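Local coordinates for non-toxic crystal protein (Bacillus thuringiensis, PDB 2D42) that is a non-toxic parasporal crystal protein of unconfirmed function whose structure closely resembles those of beta-pore-forming toxins, at residues Y22-S27 with I179-T184. Numbering follows the deposited sequence.
Sequences YTYGSS and IRYYRT
T23 lays its CB over one face of the Y182 ring, a CH-pi contact with CB 3.8 Å from the ring centroid, while its CG2 reaches Y182 CZ and OH. Y182 CG sits between its own backbone N and carbonyl carbon (chi1 62°), and from there the ring extends toward T23. Beneath this pair the antiparallel strands exchange two bonds, T23 N to Y182 O and Y182 N to T23 O. Farther along, G25 and S26 both donate to R180 O, at 2.7 Å from G25 N and 3.3 Å from S26 N: a classic beta bulge, which shifts the register by one residue. S26 OG then rests against R180 CD (3.6 Å). On the other face, Y24 CE1 meets I179 CG2 at 4.0 Å. Y24 CG is anti to the backbone N (chi1 171°), and the ring runs on beside its own strand, passing over S26 N and joining its OH to S27 OG at 2.6 Å. Y22 crosses Y181 at about a right angle, CD2 3.8 Å from Y181 CB, and its other ortho carbon, CD1, touches R183 CG. Strand 189-198 supplies polar partners: R180 NH1 forms a salt bridge with E192, Y181 OH a hydrogen bond with Q195. Thus 179-184 lies between 22-27 and strand 189-198, while helix 5-19 packs on the face bearing Y24, S27 and I179.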
ATOM      1  N   TYR A  22     -13.024  31.834 -28.339  1.00 39.66           N
ATOM      2  CA  TYR A  22     -14.282  31.453 -27.711  1.00 36.12           C
ATOM      3  C   TYR A  22     -14.262  31.892 -26.264  1.00 35.12           C
ATOM      4  O   TYR A  22     -13.230  32.304 -25.738  1.00 35.51           O
ATOM      5  CB  TYR A  22     -14.466  29.938 -27.675  1.00 36.77           C
ATOM      6  CG  TYR A  22     -14.534  29.213 -28.990  1.00 35.88           C
ATOM      7  CD1 TYR A  22     -15.040  29.826 -30.131  1.00 35.27           C
ATOM      8  CD2 TYR A  22     -14.172  27.867 -29.067  1.00 36.33           C
ATOM      9  CE1 TYR A  22     -15.192  29.113 -31.319  1.00 38.16           C
ATOM     10  CE2 TYR A  22     -14.320  27.147 -30.245  1.00 38.58           C
ATOM     11  CZ  TYR A  22     -14.832  27.776 -31.366  1.00 37.50           C
ATOM     12  OH  TYR A  22     -15.003  27.057 -32.524  1.00 41.43           O
ATOM     13  N   THR A  23     -15.411  31.783 -25.613  1.00 34.87           N
ATOM     14  CA  THR A  23     -15.499  32.087 -24.196  1.00 35.59           C
ATOM     15  C   THR A  23     -15.649  30.734 -23.504  1.00 35.01           C
ATOM     16  O   THR A  23     -16.550  29.961 -23.840  1.00 34.30           O
ATOM     17  CB  THR A  23     -16.714  32.953 -23.857  1.00 36.38           C
ATOM     18  OG1 THR A  23     -16.532  34.264 -24.411  1.00 36.44           O
ATOM     19  CG2 THR A  23     -16.874  33.060 -22.346  1.00 35.49           C
ATOM     20  N   TYR A  24     -14.750  30.437 -22.567  1.00 33.03           N
ATOM     21  CA  TYR A  24     -14.800  29.170 -21.841  1.00 32.62           C
ATOM     22  C   TYR A  24     -16.031  29.178 -20.966  1.00 32.76           C
ATOM     23  O   TYR A  24     -16.210  30.071 -20.138  1.00 36.91           O
ATOM     24  CB  TYR A  24     -13.557  28.986 -20.965  1.00 32.37           C
ATOM     25  CG  TYR A  24     -13.633  27.799 -20.016  1.00 32.45           C
ATOM     26  CD1 TYR A  24     -13.446  26.490 -20.474  1.00 31.51           C
ATOM     27  CD2 TYR A  24     -13.890  27.989 -18.661  1.00 34.18           C
ATOM     28  CE1 TYR A  24     -13.508  25.399 -19.597  1.00 29.80           C
ATOM     29  CE2 TYR A  24     -13.957  26.911 -17.776  1.00 34.07           C
ATOM     30  CZ  TYR A  24     -13.763  25.622 -18.249  1.00 32.90           C
ATOM     31  OH  TYR A  24     -13.810  24.575 -17.361  1.00 33.22           O
ATOM     32  N   GLY A  25     -16.890  28.187 -21.152  1.00 31.97           N
ATOM     33  CA  GLY A  25     -18.091  28.119 -20.349  1.00 30.41           C
ATOM     34  C   GLY A  25     -17.887  27.226 -19.138  1.00 32.31           C
ATOM     35  O   GLY A  25     -17.954  27.680 -17.993  1.00 32.18           O
ATOM     36  N   SER A  26     -17.634  25.948 -19.393  1.00 29.68           N
ATOM     37  CA  SER A  26     -17.431  24.987 -18.318  1.00 30.46           C
ATOM     38  C   SER A  26     -16.859  23.695 -18.891  1.00 30.07           C
ATOM     39  O   SER A  26     -16.716  23.557 -20.107  1.00 29.79           O
ATOM     40  CB  SER A  26     -18.766  24.703 -17.628  1.00 29.88           C
ATOM     41  OG  SER A  26     -19.687  24.138 -18.548  1.00 30.85           O
ATOM     42  N   SER A  27     -16.524  22.757 -18.008  1.00 30.81           N
ATOM     43  CA  SER A  27     -15.986  21.465 -18.419  1.00 30.19           C
ATOM     44  C   SER A  27     -16.219  20.457 -17.303  1.00 30.58           C
ATOM     45  O   SER A  27     -16.299  20.821 -16.126  1.00 31.16           O
ATOM     46  CB  SER A  27     -14.485  21.566 -18.742  1.00 29.56           C
ATOM     47  OG  SER A  27     -13.722  21.953 -17.610  1.00 30.15           O
ATOM     48  N   ILE A 179     -16.077  19.849 -22.704  1.00 31.38           N
ATOM     49  CA  ILE A 179     -15.839  21.272 -22.543  1.00 32.76           C
ATOM     50  C   ILE A 179     -16.870  22.079 -23.325  1.00 34.27           C
ATOM     51  O   ILE A 179     -17.111  21.826 -24.507  1.00 34.24           O
ATOM     52  CB  ILE A 179     -14.437  21.663 -23.032  1.00 32.22           C
ATOM     53  CG1 ILE A 179     -13.374  20.859 -22.271  1.00 31.96           C
ATOM     54  CG2 ILE A 179     -14.223  23.154 -22.823  1.00 34.39           C
ATOM     55  CD1 ILE A 179     -11.951  21.086 -22.768  1.00 27.10           C
ATOM     56  N   ARG A 180     -17.474  23.052 -22.650  1.00 35.21           N
ATOM     57  CA  ARG A 180     -18.477  23.907 -23.263  1.00 36.38           C
ATOM     58  C   ARG A 180     -17.931  25.301 -23.540  1.00 35.38           C
ATOM     59  O   ARG A 180     -17.419  25.966 -22.643  1.00 34.54           O
ATOM     60  CB  ARG A 180     -19.694  24.016 -22.349  1.00 37.92           C
ATOM     61  CG  ARG A 180     -20.387  22.700 -22.123  1.00 41.76           C
ATOM     62  CD  ARG A 180     -21.654  22.865 -21.307  1.00 44.33           C
ATOM     63  NE  ARG A 180     -22.578  21.789 -21.625  1.00 49.45           N
ATOM     64  CZ  ARG A 180     -23.158  21.641 -22.810  1.00 51.63           C
ATOM     65  NH1 ARG A 180     -22.912  22.509 -23.781  1.00 54.52           N
ATOM     66  NH2 ARG A 180     -23.960  20.612 -23.034  1.00 53.93           N
ATOM     67  N   TYR A 181     -18.049  25.732 -24.788  1.00 34.88           N
ATOM     68  CA  TYR A 181     -17.588  27.053 -25.212  1.00 35.33           C
ATOM     69  C   TYR A 181     -18.730  27.748 -25.934  1.00 36.67           C
ATOM     70  O   TYR A 181     -19.685  27.107 -26.378  1.00 36.07           O
ATOM     71  CB  TYR A 181     -16.468  26.944 -26.238  1.00 33.77           C
ATOM     72  CG  TYR A 181     -15.295  26.084 -25.879  1.00 34.94           C
ATOM     73  CD1 TYR A 181     -14.268  26.571 -25.071  1.00 35.67           C
ATOM     74  CD2 TYR A 181     -15.158  24.808 -26.429  1.00 35.41           C
ATOM     75  CE1 TYR A 181     -13.124  25.814 -24.832  1.00 35.66           C
ATOM     76  CE2 TYR A 181     -14.020  24.040 -26.194  1.00 35.30           C
ATOM     77  CZ  TYR A 181     -13.006  24.554 -25.397  1.00 36.23           C
ATOM     78  OH  TYR A 181     -11.869  23.810 -25.179  1.00 36.65           O
ATOM     79  N   TYR A 182     -18.628  29.062 -26.075  1.00 37.24           N
ATOM     80  CA  TYR A 182     -19.640  29.778 -26.825  1.00 37.99           C
ATOM     81  C   TYR A 182     -19.101  31.042 -27.455  1.00 38.13           C
ATOM     82  O   TYR A 182     -18.111  31.627 -26.990  1.00 36.62           O
ATOM     83  CB  TYR A 182     -20.860  30.111 -25.964  1.00 39.55           C
ATOM     84  CG  TYR A 182     -20.594  31.009 -24.790  1.00 42.36           C
ATOM     85  CD1 TYR A 182     -20.197  30.480 -23.566  1.00 44.51           C
ATOM     86  CD2 TYR A 182     -20.769  32.389 -24.888  1.00 44.65           C
ATOM     87  CE1 TYR A 182     -19.988  31.298 -22.465  1.00 45.75           C
ATOM     88  CE2 TYR A 182     -20.561  33.224 -23.787  1.00 46.16           C
ATOM     89  CZ  TYR A 182     -20.172  32.666 -22.579  1.00 46.25           C
ATOM     90  OH  TYR A 182     -19.974  33.468 -21.479  1.00 47.27           O
ATOM     91  N   ARG A 183     -19.746  31.424 -28.552  1.00 36.92           N
ATOM     92  CA  ARG A 183     -19.415  32.632 -29.282  1.00 35.84           C
ATOM     93  C   ARG A 183     -20.601  33.557 -29.100  1.00 35.19           C
ATOM     94  O   ARG A 183     -21.728  33.209 -29.458  1.00 31.32           O
ATOM     95  CB  ARG A 183     -19.252  32.361 -30.771  1.00 38.26           C
ATOM     96  CG  ARG A 183     -17.889  31.898 -31.214  1.00 41.49           C
ATOM     97  CD  ARG A 183     -17.903  31.769 -32.727  1.00 44.31           C
ATOM     98  NE  ARG A 183     -18.147  33.052 -33.387  1.00 43.53           N
ATOM     99  CZ  ARG A 183     -18.912  33.205 -34.464  1.00 44.37           C
ATOM    100  NH1 ARG A 183     -19.517  32.154 -35.002  1.00 46.97           N
ATOM    101  NH2 ARG A 183     -19.060  34.401 -35.016  1.00 44.94           N
ATOM    102  N   THR A 184     -20.344  34.723 -28.528  1.00 33.48           N
ATOM    103  CA  THR A 184     -21.375  35.716 -28.311  1.00 34.65           C
ATOM    104  C   THR A 184     -21.724  36.323 -29.666  1.00 33.84           C
ATOM    105  O   THR A 184     -20.831  36.646 -30.450  1.00 34.05           O
ATOM    106  CB  THR A 184     -20.859  36.812 -27.374  1.00 35.21           C
ATOM    107  OG1 THR A 184     -20.601  36.238 -26.087  1.00 40.16           O
ATOM    108  CG2 THR A 184     -21.875  37.935 -27.239  1.00 38.36           C
TER